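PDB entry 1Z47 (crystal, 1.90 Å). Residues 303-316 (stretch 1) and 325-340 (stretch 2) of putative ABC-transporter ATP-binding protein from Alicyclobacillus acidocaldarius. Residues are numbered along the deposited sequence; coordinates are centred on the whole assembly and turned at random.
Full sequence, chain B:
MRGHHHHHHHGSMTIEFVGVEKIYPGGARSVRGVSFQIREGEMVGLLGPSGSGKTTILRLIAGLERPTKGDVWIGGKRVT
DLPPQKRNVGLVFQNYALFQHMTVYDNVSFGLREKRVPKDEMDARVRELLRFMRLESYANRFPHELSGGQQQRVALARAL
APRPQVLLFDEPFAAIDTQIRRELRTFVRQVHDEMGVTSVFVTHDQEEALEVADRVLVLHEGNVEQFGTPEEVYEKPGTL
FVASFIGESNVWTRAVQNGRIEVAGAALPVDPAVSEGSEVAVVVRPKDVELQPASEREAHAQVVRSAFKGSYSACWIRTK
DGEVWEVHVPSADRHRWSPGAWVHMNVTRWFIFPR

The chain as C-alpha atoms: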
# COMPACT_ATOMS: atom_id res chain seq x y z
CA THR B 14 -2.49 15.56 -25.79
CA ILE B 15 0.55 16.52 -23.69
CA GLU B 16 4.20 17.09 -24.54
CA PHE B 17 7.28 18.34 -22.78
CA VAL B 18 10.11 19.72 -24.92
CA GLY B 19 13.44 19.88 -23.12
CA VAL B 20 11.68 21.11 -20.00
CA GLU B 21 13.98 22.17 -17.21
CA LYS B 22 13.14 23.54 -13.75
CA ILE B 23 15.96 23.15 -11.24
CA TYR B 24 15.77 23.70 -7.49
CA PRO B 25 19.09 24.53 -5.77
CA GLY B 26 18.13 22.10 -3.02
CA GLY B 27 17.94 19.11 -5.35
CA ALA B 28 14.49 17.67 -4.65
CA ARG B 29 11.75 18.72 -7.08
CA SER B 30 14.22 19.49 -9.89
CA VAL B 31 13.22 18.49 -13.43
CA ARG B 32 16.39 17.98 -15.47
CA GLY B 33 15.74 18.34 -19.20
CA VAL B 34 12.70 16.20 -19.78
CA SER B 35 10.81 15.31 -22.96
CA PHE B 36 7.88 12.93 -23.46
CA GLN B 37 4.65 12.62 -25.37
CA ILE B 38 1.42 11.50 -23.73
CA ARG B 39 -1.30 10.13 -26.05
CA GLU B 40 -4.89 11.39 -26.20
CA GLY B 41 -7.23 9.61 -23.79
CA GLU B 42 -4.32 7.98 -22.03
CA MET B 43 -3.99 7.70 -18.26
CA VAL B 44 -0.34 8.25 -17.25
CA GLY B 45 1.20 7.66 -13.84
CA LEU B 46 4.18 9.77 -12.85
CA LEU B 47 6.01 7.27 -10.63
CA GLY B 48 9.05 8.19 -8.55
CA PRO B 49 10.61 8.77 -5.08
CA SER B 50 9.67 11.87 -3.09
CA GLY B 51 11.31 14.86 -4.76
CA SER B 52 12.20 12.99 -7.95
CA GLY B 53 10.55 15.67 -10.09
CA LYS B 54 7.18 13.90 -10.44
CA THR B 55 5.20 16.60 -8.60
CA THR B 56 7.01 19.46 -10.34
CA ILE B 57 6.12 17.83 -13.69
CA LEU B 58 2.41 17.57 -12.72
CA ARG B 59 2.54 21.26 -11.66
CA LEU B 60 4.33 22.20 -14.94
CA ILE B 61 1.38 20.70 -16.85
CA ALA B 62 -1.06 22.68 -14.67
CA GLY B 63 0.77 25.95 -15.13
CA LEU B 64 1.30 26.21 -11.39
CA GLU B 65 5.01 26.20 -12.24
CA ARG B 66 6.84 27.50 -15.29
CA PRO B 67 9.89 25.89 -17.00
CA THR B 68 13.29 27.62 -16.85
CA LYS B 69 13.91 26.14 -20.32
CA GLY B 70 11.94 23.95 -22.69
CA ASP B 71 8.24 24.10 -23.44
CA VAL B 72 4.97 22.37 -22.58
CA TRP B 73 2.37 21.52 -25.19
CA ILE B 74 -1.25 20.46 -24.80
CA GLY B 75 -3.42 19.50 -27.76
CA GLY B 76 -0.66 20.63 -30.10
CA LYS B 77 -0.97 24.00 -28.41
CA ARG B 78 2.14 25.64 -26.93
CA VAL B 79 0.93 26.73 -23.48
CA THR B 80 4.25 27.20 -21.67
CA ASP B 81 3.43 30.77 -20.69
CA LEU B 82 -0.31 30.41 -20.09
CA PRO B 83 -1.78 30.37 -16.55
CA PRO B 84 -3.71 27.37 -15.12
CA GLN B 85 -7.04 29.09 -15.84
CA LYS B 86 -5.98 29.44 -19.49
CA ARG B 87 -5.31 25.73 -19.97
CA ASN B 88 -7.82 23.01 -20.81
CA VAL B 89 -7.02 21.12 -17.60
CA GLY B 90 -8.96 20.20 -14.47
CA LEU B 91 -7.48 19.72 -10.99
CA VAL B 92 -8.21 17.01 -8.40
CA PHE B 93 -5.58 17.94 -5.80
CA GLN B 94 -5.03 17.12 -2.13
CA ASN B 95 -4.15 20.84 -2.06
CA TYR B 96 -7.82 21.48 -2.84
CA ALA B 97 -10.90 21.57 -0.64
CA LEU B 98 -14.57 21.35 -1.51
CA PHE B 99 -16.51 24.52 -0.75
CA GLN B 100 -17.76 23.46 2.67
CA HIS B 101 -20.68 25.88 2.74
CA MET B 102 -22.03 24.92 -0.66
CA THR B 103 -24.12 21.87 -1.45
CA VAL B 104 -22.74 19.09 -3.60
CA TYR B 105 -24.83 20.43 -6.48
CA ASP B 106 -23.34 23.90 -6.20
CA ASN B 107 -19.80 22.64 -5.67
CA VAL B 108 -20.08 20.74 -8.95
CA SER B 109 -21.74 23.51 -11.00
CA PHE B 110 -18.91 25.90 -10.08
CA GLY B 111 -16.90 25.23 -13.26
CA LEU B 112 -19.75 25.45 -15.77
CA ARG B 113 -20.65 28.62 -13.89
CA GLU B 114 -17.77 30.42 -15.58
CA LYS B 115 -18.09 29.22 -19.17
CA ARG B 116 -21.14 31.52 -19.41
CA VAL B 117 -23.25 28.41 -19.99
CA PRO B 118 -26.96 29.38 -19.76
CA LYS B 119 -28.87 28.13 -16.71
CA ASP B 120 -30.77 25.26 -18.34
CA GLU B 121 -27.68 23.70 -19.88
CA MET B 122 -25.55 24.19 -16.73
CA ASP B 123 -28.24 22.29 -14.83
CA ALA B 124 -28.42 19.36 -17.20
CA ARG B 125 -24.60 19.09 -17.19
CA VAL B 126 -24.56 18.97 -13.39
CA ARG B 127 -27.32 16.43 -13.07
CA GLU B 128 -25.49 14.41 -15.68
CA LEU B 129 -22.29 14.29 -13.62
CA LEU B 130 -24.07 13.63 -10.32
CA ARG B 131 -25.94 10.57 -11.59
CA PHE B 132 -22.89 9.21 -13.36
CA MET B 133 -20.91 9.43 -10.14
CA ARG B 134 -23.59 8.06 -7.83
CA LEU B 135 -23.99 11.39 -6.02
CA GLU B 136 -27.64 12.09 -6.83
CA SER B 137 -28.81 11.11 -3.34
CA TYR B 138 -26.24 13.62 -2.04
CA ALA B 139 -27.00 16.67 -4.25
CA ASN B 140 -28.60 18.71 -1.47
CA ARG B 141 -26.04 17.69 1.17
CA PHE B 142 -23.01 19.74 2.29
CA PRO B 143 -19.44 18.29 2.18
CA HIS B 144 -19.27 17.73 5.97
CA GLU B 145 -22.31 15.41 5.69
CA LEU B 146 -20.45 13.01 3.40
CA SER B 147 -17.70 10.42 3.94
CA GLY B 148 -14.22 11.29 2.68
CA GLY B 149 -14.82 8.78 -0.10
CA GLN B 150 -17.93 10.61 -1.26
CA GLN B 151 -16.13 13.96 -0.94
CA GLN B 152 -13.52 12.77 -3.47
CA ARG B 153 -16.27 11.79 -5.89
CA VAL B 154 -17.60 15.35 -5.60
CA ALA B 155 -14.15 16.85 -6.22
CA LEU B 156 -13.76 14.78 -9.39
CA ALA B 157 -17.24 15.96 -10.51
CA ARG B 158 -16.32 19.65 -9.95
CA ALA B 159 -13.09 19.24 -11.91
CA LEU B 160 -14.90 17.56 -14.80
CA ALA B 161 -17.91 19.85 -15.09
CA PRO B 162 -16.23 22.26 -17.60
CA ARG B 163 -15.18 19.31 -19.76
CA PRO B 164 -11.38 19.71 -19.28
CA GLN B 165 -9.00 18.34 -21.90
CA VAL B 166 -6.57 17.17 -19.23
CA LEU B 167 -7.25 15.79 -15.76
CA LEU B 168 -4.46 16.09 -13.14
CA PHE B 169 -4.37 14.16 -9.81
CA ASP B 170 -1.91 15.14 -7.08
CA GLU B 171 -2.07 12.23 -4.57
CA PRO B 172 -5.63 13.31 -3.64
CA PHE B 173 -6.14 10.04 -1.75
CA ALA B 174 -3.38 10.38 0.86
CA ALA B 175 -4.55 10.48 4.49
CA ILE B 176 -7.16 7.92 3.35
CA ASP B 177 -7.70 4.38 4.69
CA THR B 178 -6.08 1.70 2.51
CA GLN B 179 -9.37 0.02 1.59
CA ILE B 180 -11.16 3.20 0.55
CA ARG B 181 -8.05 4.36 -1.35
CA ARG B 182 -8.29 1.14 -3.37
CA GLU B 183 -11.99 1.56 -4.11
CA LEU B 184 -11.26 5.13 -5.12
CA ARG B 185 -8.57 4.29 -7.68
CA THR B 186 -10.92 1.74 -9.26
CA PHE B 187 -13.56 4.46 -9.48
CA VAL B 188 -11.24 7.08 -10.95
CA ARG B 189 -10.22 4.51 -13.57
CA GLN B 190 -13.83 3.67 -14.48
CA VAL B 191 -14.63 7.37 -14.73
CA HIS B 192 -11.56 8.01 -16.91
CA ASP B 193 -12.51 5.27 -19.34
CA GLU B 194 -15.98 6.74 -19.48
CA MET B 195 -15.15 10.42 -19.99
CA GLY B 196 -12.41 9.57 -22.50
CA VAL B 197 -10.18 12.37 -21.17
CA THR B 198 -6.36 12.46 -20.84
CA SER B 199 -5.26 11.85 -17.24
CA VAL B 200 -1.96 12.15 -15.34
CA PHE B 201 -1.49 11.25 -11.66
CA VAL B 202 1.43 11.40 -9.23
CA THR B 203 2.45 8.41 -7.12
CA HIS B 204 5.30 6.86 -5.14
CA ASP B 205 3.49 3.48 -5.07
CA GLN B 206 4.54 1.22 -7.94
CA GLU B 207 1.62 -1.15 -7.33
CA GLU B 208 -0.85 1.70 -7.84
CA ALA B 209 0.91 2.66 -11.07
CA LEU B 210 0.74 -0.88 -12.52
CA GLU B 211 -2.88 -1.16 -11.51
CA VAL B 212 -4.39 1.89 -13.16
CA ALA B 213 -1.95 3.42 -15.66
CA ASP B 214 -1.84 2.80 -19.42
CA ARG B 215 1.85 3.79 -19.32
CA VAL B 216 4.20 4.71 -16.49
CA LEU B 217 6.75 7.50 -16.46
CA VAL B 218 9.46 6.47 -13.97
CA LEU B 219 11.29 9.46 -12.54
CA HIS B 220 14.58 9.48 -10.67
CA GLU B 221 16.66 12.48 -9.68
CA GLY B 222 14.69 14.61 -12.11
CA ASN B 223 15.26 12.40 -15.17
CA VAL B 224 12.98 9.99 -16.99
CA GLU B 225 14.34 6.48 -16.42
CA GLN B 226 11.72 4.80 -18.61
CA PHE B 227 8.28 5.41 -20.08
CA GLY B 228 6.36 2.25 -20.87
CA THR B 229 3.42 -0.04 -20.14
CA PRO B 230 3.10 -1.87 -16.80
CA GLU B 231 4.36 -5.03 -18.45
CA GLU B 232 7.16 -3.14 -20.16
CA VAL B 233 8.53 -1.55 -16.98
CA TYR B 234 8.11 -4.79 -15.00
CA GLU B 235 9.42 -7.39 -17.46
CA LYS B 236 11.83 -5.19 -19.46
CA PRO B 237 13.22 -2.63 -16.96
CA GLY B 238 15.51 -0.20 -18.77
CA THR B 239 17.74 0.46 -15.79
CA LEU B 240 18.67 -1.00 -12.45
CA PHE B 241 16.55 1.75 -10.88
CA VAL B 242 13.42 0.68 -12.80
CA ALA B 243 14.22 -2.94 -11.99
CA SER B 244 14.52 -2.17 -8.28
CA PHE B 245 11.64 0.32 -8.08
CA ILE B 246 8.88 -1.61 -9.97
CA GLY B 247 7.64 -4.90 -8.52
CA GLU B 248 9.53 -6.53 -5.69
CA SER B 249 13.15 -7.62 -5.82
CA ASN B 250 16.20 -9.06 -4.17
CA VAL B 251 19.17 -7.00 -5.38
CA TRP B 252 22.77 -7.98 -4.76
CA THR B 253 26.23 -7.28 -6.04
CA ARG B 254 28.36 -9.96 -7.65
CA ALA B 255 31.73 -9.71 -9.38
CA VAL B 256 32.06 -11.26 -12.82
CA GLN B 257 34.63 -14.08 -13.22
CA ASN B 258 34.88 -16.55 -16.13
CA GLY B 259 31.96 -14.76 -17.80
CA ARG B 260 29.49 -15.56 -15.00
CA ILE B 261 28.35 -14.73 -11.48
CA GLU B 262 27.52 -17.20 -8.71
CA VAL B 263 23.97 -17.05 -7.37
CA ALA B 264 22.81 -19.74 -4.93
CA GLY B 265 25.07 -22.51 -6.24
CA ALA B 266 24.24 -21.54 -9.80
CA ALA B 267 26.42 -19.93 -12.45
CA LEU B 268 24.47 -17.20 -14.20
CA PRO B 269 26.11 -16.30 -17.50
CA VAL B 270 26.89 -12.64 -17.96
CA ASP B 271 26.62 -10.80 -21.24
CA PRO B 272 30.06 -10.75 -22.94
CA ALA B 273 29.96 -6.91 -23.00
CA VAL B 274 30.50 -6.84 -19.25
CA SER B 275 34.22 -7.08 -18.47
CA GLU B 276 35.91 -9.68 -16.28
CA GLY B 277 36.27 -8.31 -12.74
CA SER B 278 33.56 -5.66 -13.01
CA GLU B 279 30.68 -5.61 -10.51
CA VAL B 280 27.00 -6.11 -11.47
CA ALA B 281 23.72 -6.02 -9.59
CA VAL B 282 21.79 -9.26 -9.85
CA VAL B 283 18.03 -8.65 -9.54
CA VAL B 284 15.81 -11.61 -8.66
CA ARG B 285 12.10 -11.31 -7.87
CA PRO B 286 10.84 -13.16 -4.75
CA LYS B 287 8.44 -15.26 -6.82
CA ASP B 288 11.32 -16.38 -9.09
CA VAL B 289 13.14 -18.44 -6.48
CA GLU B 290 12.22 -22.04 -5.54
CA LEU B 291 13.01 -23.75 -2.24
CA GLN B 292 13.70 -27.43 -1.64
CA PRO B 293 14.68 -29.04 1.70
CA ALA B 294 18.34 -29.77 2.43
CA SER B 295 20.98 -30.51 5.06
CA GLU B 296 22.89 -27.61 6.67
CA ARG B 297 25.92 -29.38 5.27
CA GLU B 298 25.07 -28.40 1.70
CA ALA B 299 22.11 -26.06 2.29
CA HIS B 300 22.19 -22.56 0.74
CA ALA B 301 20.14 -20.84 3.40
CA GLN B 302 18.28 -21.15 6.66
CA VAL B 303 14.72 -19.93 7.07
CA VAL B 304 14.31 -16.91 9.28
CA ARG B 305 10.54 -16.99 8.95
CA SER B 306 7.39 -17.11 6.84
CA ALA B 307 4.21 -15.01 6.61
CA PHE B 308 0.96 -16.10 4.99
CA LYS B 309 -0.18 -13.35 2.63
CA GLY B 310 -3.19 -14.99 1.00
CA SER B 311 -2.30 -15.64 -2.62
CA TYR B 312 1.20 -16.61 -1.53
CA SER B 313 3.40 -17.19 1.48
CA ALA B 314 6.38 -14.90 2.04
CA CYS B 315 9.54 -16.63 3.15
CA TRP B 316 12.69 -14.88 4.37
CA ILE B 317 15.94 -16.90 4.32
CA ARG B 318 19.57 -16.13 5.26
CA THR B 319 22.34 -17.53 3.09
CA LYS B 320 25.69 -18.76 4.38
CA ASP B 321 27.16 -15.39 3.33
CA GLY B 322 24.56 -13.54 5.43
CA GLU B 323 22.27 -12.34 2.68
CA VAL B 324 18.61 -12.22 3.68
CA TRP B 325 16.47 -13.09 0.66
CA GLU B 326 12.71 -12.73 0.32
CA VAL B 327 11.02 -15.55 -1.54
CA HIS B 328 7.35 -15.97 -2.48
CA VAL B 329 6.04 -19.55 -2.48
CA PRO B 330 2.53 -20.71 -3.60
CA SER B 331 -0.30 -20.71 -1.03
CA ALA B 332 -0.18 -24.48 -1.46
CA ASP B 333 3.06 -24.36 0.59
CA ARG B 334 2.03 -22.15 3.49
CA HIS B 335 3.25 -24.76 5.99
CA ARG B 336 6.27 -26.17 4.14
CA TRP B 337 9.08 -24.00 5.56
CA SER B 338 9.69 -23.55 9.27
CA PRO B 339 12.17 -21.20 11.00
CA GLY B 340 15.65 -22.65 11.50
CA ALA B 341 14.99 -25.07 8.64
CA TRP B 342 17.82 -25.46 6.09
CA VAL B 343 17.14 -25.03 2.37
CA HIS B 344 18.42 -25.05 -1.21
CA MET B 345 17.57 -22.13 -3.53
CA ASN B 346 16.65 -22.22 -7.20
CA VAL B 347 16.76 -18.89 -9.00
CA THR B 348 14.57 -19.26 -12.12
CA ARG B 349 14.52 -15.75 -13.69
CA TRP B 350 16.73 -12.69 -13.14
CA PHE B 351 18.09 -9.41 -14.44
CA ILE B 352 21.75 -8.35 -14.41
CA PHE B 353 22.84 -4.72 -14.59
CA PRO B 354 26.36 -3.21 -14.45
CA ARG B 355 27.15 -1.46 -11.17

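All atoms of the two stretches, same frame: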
# COMPACT_ATOMS: atom_id res chain seq x y z
N VAL B 303 15.92 -20.74 6.98
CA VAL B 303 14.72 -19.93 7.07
C VAL B 303 14.64 -19.09 8.32
O VAL B 303 14.78 -19.59 9.43
CB VAL B 303 13.47 -20.82 6.99
CG1 VAL B 303 12.22 -20.01 7.34
CG2 VAL B 303 13.37 -21.43 5.59
N VAL B 304 14.44 -17.79 8.14
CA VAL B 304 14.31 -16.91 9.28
C VAL B 304 12.84 -17.04 9.65
O VAL B 304 12.51 -17.32 10.79
CB VAL B 304 14.65 -15.45 8.90
CG1 VAL B 304 14.53 -14.56 10.12
CG2 VAL B 304 16.06 -15.37 8.33
N ARG B 305 11.96 -16.84 8.68
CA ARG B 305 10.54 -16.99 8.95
C ARG B 305 9.67 -16.87 7.72
O ARG B 305 10.15 -16.55 6.63
CB ARG B 305 10.07 -16.02 10.04
CG ARG B 305 10.00 -14.59 9.66
CD ARG B 305 8.72 -14.00 10.18
NE ARG B 305 8.46 -12.71 9.56
CZ ARG B 305 7.28 -12.10 9.56
NH1 ARG B 305 6.23 -12.66 10.16
NH2 ARG B 305 7.15 -10.93 8.95
N SER B 306 8.38 -17.16 7.90
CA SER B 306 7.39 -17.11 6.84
C SER B 306 6.17 -16.30 7.29
O SER B 306 5.93 -16.14 8.49
CB SER B 306 6.95 -18.53 6.43
OG SER B 306 7.81 -19.10 5.45
N ALA B 307 5.42 -15.78 6.32
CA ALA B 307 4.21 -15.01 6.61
C ALA B 307 3.19 -15.32 5.51
O ALA B 307 3.47 -15.17 4.33
CB ALA B 307 4.51 -13.49 6.65
N PHE B 308 2.01 -15.77 5.92
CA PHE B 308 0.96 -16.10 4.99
C PHE B 308 0.35 -14.80 4.45
O PHE B 308 -0.20 -14.02 5.22
CB PHE B 308 -0.12 -16.92 5.69
CG PHE B 308 -1.25 -17.30 4.79
CD1 PHE B 308 -1.04 -18.16 3.71
CD2 PHE B 308 -2.52 -16.75 4.96
CE1 PHE B 308 -2.06 -18.46 2.82
CE2 PHE B 308 -3.55 -17.05 4.07
CZ PHE B 308 -3.33 -17.90 3.00
N LYS B 309 0.39 -14.59 3.14
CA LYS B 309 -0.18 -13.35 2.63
C LYS B 309 -1.40 -13.53 1.73
O LYS B 309 -1.79 -12.63 0.99
CB LYS B 309 0.92 -12.54 1.93
CG LYS B 309 2.07 -12.18 2.91
CD LYS B 309 2.97 -11.11 2.36
CE LYS B 309 2.26 -9.77 2.30
NZ LYS B 309 3.11 -8.76 1.62
N GLY B 310 -2.01 -14.71 1.80
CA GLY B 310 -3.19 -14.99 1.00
C GLY B 310 -2.93 -15.76 -0.27
O GLY B 310 -3.04 -16.98 -0.29
N SER B 311 -2.60 -15.04 -1.33
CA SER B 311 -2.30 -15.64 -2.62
C SER B 311 -0.94 -16.31 -2.64
O SER B 311 -0.61 -17.03 -3.57
CB SER B 311 -2.33 -14.57 -3.72
OG SER B 311 -1.66 -15.03 -4.87
N TYR B 312 -0.14 -16.04 -1.61
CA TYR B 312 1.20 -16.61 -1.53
C TYR B 312 1.74 -16.46 -0.12
O TYR B 312 1.23 -15.65 0.66
CB TYR B 312 2.14 -15.89 -2.52
CG TYR B 312 2.49 -14.48 -2.10
CD1 TYR B 312 3.56 -14.24 -1.24
CD2 TYR B 312 1.70 -13.38 -2.49
CE1 TYR B 312 3.85 -12.95 -0.78
CE2 TYR B 312 1.98 -12.08 -2.02
CZ TYR B 312 3.06 -11.88 -1.16
OH TYR B 312 3.35 -10.63 -0.67
N SER B 313 2.76 -17.25 0.19
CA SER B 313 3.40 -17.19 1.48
C SER B 313 4.78 -16.54 1.29
O SER B 313 5.53 -16.89 0.37
CB SER B 313 3.57 -18.61 2.05
OG SER B 313 4.16 -18.60 3.35
N ALA B 314 5.10 -15.58 2.14
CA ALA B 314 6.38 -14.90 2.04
C ALA B 314 7.37 -15.64 2.93
O ALA B 314 7.08 -15.92 4.10
CB ALA B 314 6.26 -13.44 2.48
N CYS B 315 8.53 -15.95 2.38
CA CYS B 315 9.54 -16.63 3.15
C CYS B 315 10.89 -15.91 3.11
O CYS B 315 11.45 -15.69 2.04
CB CYS B 315 9.69 -18.07 2.64
SG CYS B 315 10.75 -19.10 3.68
N TRP B 316 11.39 -15.53 4.28
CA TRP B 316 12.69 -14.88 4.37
C TRP B 316 13.74 -15.92 4.79
O TRP B 316 13.54 -16.65 5.77
CB TRP B 316 12.65 -13.73 5.39
CG TRP B 316 11.88 -12.54 4.87
CD1 TRP B 316 12.37 -11.51 4.10
CD2 TRP B 316 10.47 -12.31 5.00
NE1 TRP B 316 11.34 -10.66 3.74
CE2 TRP B 316 10.17 -11.12 4.28
CE3 TRP B 316 9.43 -12.99 5.65
CZ2 TRP B 316 8.87 -10.61 4.19
CZ3 TRP B 316 8.13 -12.48 5.56
CH2 TRP B 316 7.87 -11.29 4.84
N TRP B 325 17.29 -13.10 1.87
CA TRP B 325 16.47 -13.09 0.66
C TRP B 325 14.99 -13.25 0.97
O TRP B 325 14.62 -13.97 1.91
CB TRP B 325 16.85 -14.24 -0.27
CG TRP B 325 18.14 -14.09 -1.00
CD1 TRP B 325 19.37 -13.91 -0.44
CD2 TRP B 325 18.34 -14.13 -2.42
NE1 TRP B 325 20.33 -13.84 -1.42
CE2 TRP B 325 19.73 -13.98 -2.64
CE3 TRP B 325 17.49 -14.29 -3.51
CZ2 TRP B 325 20.28 -13.97 -3.93
CZ3 TRP B 325 18.04 -14.29 -4.80
CH2 TRP B 325 19.43 -14.13 -5.00
N GLU B 326 14.15 -12.59 0.18
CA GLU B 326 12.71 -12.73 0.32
C GLU B 326 12.25 -13.58 -0.85
O GLU B 326 12.56 -13.29 -2.00
CB GLU B 326 11.97 -11.37 0.28
CG GLU B 326 10.45 -11.55 0.46
CD GLU B 326 9.66 -10.25 0.54
OE1 GLU B 326 10.28 -9.18 0.73
OE2 GLU B 326 8.42 -10.30 0.42
N VAL B 327 11.52 -14.63 -0.54
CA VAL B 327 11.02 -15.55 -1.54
C VAL B 327 9.50 -15.69 -1.39
O VAL B 327 8.99 -15.70 -0.27
CB VAL B 327 11.66 -16.96 -1.36
CG1 VAL B 327 11.05 -17.96 -2.37
CG2 VAL B 327 13.21 -16.87 -1.52
N HIS B 328 8.80 -15.81 -2.51
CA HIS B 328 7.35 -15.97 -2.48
C HIS B 328 7.00 -17.38 -2.96
O HIS B 328 7.26 -17.73 -4.10
CB HIS B 328 6.68 -14.92 -3.37
CG HIS B 328 6.75 -13.52 -2.82
ND1 HIS B 328 6.22 -12.43 -3.47
CD2 HIS B 328 7.27 -13.05 -1.65
CE1 HIS B 328 6.41 -11.35 -2.73
NE2 HIS B 328 7.04 -11.70 -1.62
N VAL B 329 6.42 -18.19 -2.08
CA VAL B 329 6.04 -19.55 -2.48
C VAL B 329 4.51 -19.66 -2.56
O VAL B 329 3.81 -18.97 -1.82
CB VAL B 329 6.58 -20.61 -1.51
CG1 VAL B 329 8.10 -20.52 -1.43
CG2 VAL B 329 5.97 -20.42 -0.13
N PRO B 330 3.98 -20.52 -3.45
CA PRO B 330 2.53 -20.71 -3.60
C PRO B 330 1.76 -20.97 -2.30
O PRO B 330 2.30 -21.56 -1.36
CB PRO B 330 2.43 -21.88 -4.58
CG PRO B 330 3.69 -22.65 -4.32
CD PRO B 330 4.71 -21.54 -4.23
N SER B 331 0.52 -20.50 -2.23
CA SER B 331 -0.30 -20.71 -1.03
C SER B 331 -0.29 -22.19 -0.65
O SER B 331 -0.36 -22.54 0.53
CB SER B 331 -1.74 -20.27 -1.28
OG SER B 331 -1.80 -18.89 -1.57
N ALA B 332 -0.21 -23.04 -1.66
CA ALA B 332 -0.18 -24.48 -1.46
C ALA B 332 1.05 -24.95 -0.67
O ALA B 332 1.27 -26.15 -0.53
CB ALA B 332 -0.24 -25.19 -2.81
N ASP B 333 1.85 -24.01 -0.17
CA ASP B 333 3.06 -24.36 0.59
C ASP B 333 3.18 -23.53 1.86
O ASP B 333 4.27 -23.38 2.42
CB ASP B 333 4.31 -24.14 -0.27
CG ASP B 333 4.52 -25.23 -1.32
OD1 ASP B 333 4.53 -26.43 -0.95
OD2 ASP B 333 4.67 -24.90 -2.51
N ARG B 334 2.05 -22.99 2.31
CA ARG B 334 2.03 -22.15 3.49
C ARG B 334 2.67 -22.75 4.73
O ARG B 334 3.14 -22.02 5.60
CB ARG B 334 0.60 -21.74 3.83
CG ARG B 334 -0.23 -22.83 4.48
CD ARG B 334 -1.68 -22.45 4.56
NE ARG B 334 -2.22 -22.10 3.25
CZ ARG B 334 -3.50 -21.86 3.00
NH1 ARG B 334 -4.39 -21.93 3.97
NH2 ARG B 334 -3.89 -21.54 1.77
N HIS B 335 2.69 -24.08 4.82
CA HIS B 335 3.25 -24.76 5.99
C HIS B 335 4.53 -25.55 5.72
O HIS B 335 5.04 -26.23 6.61
CB HIS B 335 2.20 -25.71 6.58
CG HIS B 335 1.22 -25.03 7.48
ND1 HIS B 335 1.54 -24.59 8.75
CD2 HIS B 335 -0.08 -24.69 7.28
CE1 HIS B 335 0.49 -24.01 9.29
NE2 HIS B 335 -0.51 -24.06 8.43
N ARG B 336 5.06 -25.43 4.51
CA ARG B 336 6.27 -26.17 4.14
C ARG B 336 7.61 -25.75 4.74
O ARG B 336 8.48 -26.60 4.95
CB ARG B 336 6.40 -26.19 2.61
CG ARG B 336 7.55 -27.04 2.13
CD ARG B 336 7.56 -27.16 0.62
NE ARG B 336 8.66 -28.01 0.18
CZ ARG B 336 8.92 -28.29 -1.10
NH1 ARG B 336 8.16 -27.79 -2.06
NH2 ARG B 336 9.95 -29.07 -1.41
N TRP B 337 7.80 -24.46 5.02
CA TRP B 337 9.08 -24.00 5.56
C TRP B 337 9.00 -23.39 6.94
O TRP B 337 8.35 -22.36 7.14
CB TRP B 337 9.69 -22.98 4.60
CG TRP B 337 9.66 -23.42 3.18
CD1 TRP B 337 8.92 -22.88 2.17
CD2 TRP B 337 10.38 -24.51 2.61
NE1 TRP B 337 9.13 -23.57 1.01
CE2 TRP B 337 10.02 -24.58 1.25
CE3 TRP B 337 11.29 -25.44 3.12
CZ2 TRP B 337 10.55 -25.54 0.38
CZ3 TRP B 337 11.81 -26.40 2.26
CH2 TRP B 337 11.44 -26.44 0.91
N SER B 338 9.69 -24.01 7.89
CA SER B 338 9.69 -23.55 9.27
C SER B 338 11.00 -22.84 9.63
O SER B 338 12.04 -23.10 9.02
CB SER B 338 9.48 -24.75 10.20
OG SER B 338 9.42 -24.35 11.56
N PRO B 339 10.96 -21.92 10.61
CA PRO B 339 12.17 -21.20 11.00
C PRO B 339 13.29 -22.21 11.27
O PRO B 339 13.01 -23.39 11.50
CB PRO B 339 11.75 -20.46 12.27
CG PRO B 339 10.30 -20.18 12.02
CD PRO B 339 9.81 -21.48 11.42
N GLY B 340 14.54 -21.75 11.24
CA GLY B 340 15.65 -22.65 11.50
C GLY B 340 15.91 -23.67 10.41
O GLY B 340 17.05 -24.08 10.20
O HOH W 1 11.94 -8.26 2.76

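The strand running through Ser 313 to Trp 316 pairs antiparallel with the one running through Trp 325 to Val 329, and four backbone hydrogen bonds fix the register: Ser 313 and Val 329 exchange two (Ser 313 N to Val 329 O 2.8 Å, Val 329 N to Ser 313 O 2.9 Å), as do Cys 315 and Val 327.

Alternation sends Ala 314, Trp 316, Glu 326 and His 328 to one face. The m rotamer of His 328 and the p rotamer of Tyr 312 bring their rings into a face-to-face stack, centroids 4.1 Å apart. Fully extended (chi1 and chi2 both t), Glu 326 receives a hydrogen bond from His 328 NE2 at its OE2 (2.8 Å), while a water that accepts from Trp 316 NE1 (2.7 Å) donates to Glu 326 OE1 (2.8 Å).

The other face carries compact Ser 313, Cys 315, Val 327 and Val 329. Cys 315, in its t rotamer, places SG 4.1 Å from Trp 337 CB, an apolar contact suited to a buried thiol.

At the turn, Ser 331 (m) donates from OG to Gly 310 O (2.6 Å); the backbone angles of Gly 310 call for glycine. Phe 308 CE1 lies over one face of the Arg 334 guanidinium, 3.7 Å from Arg 334 NE. Farther along, Gly 340 N, at a positive phi that favours glycine, donates to Val 303 O (2.8 Å).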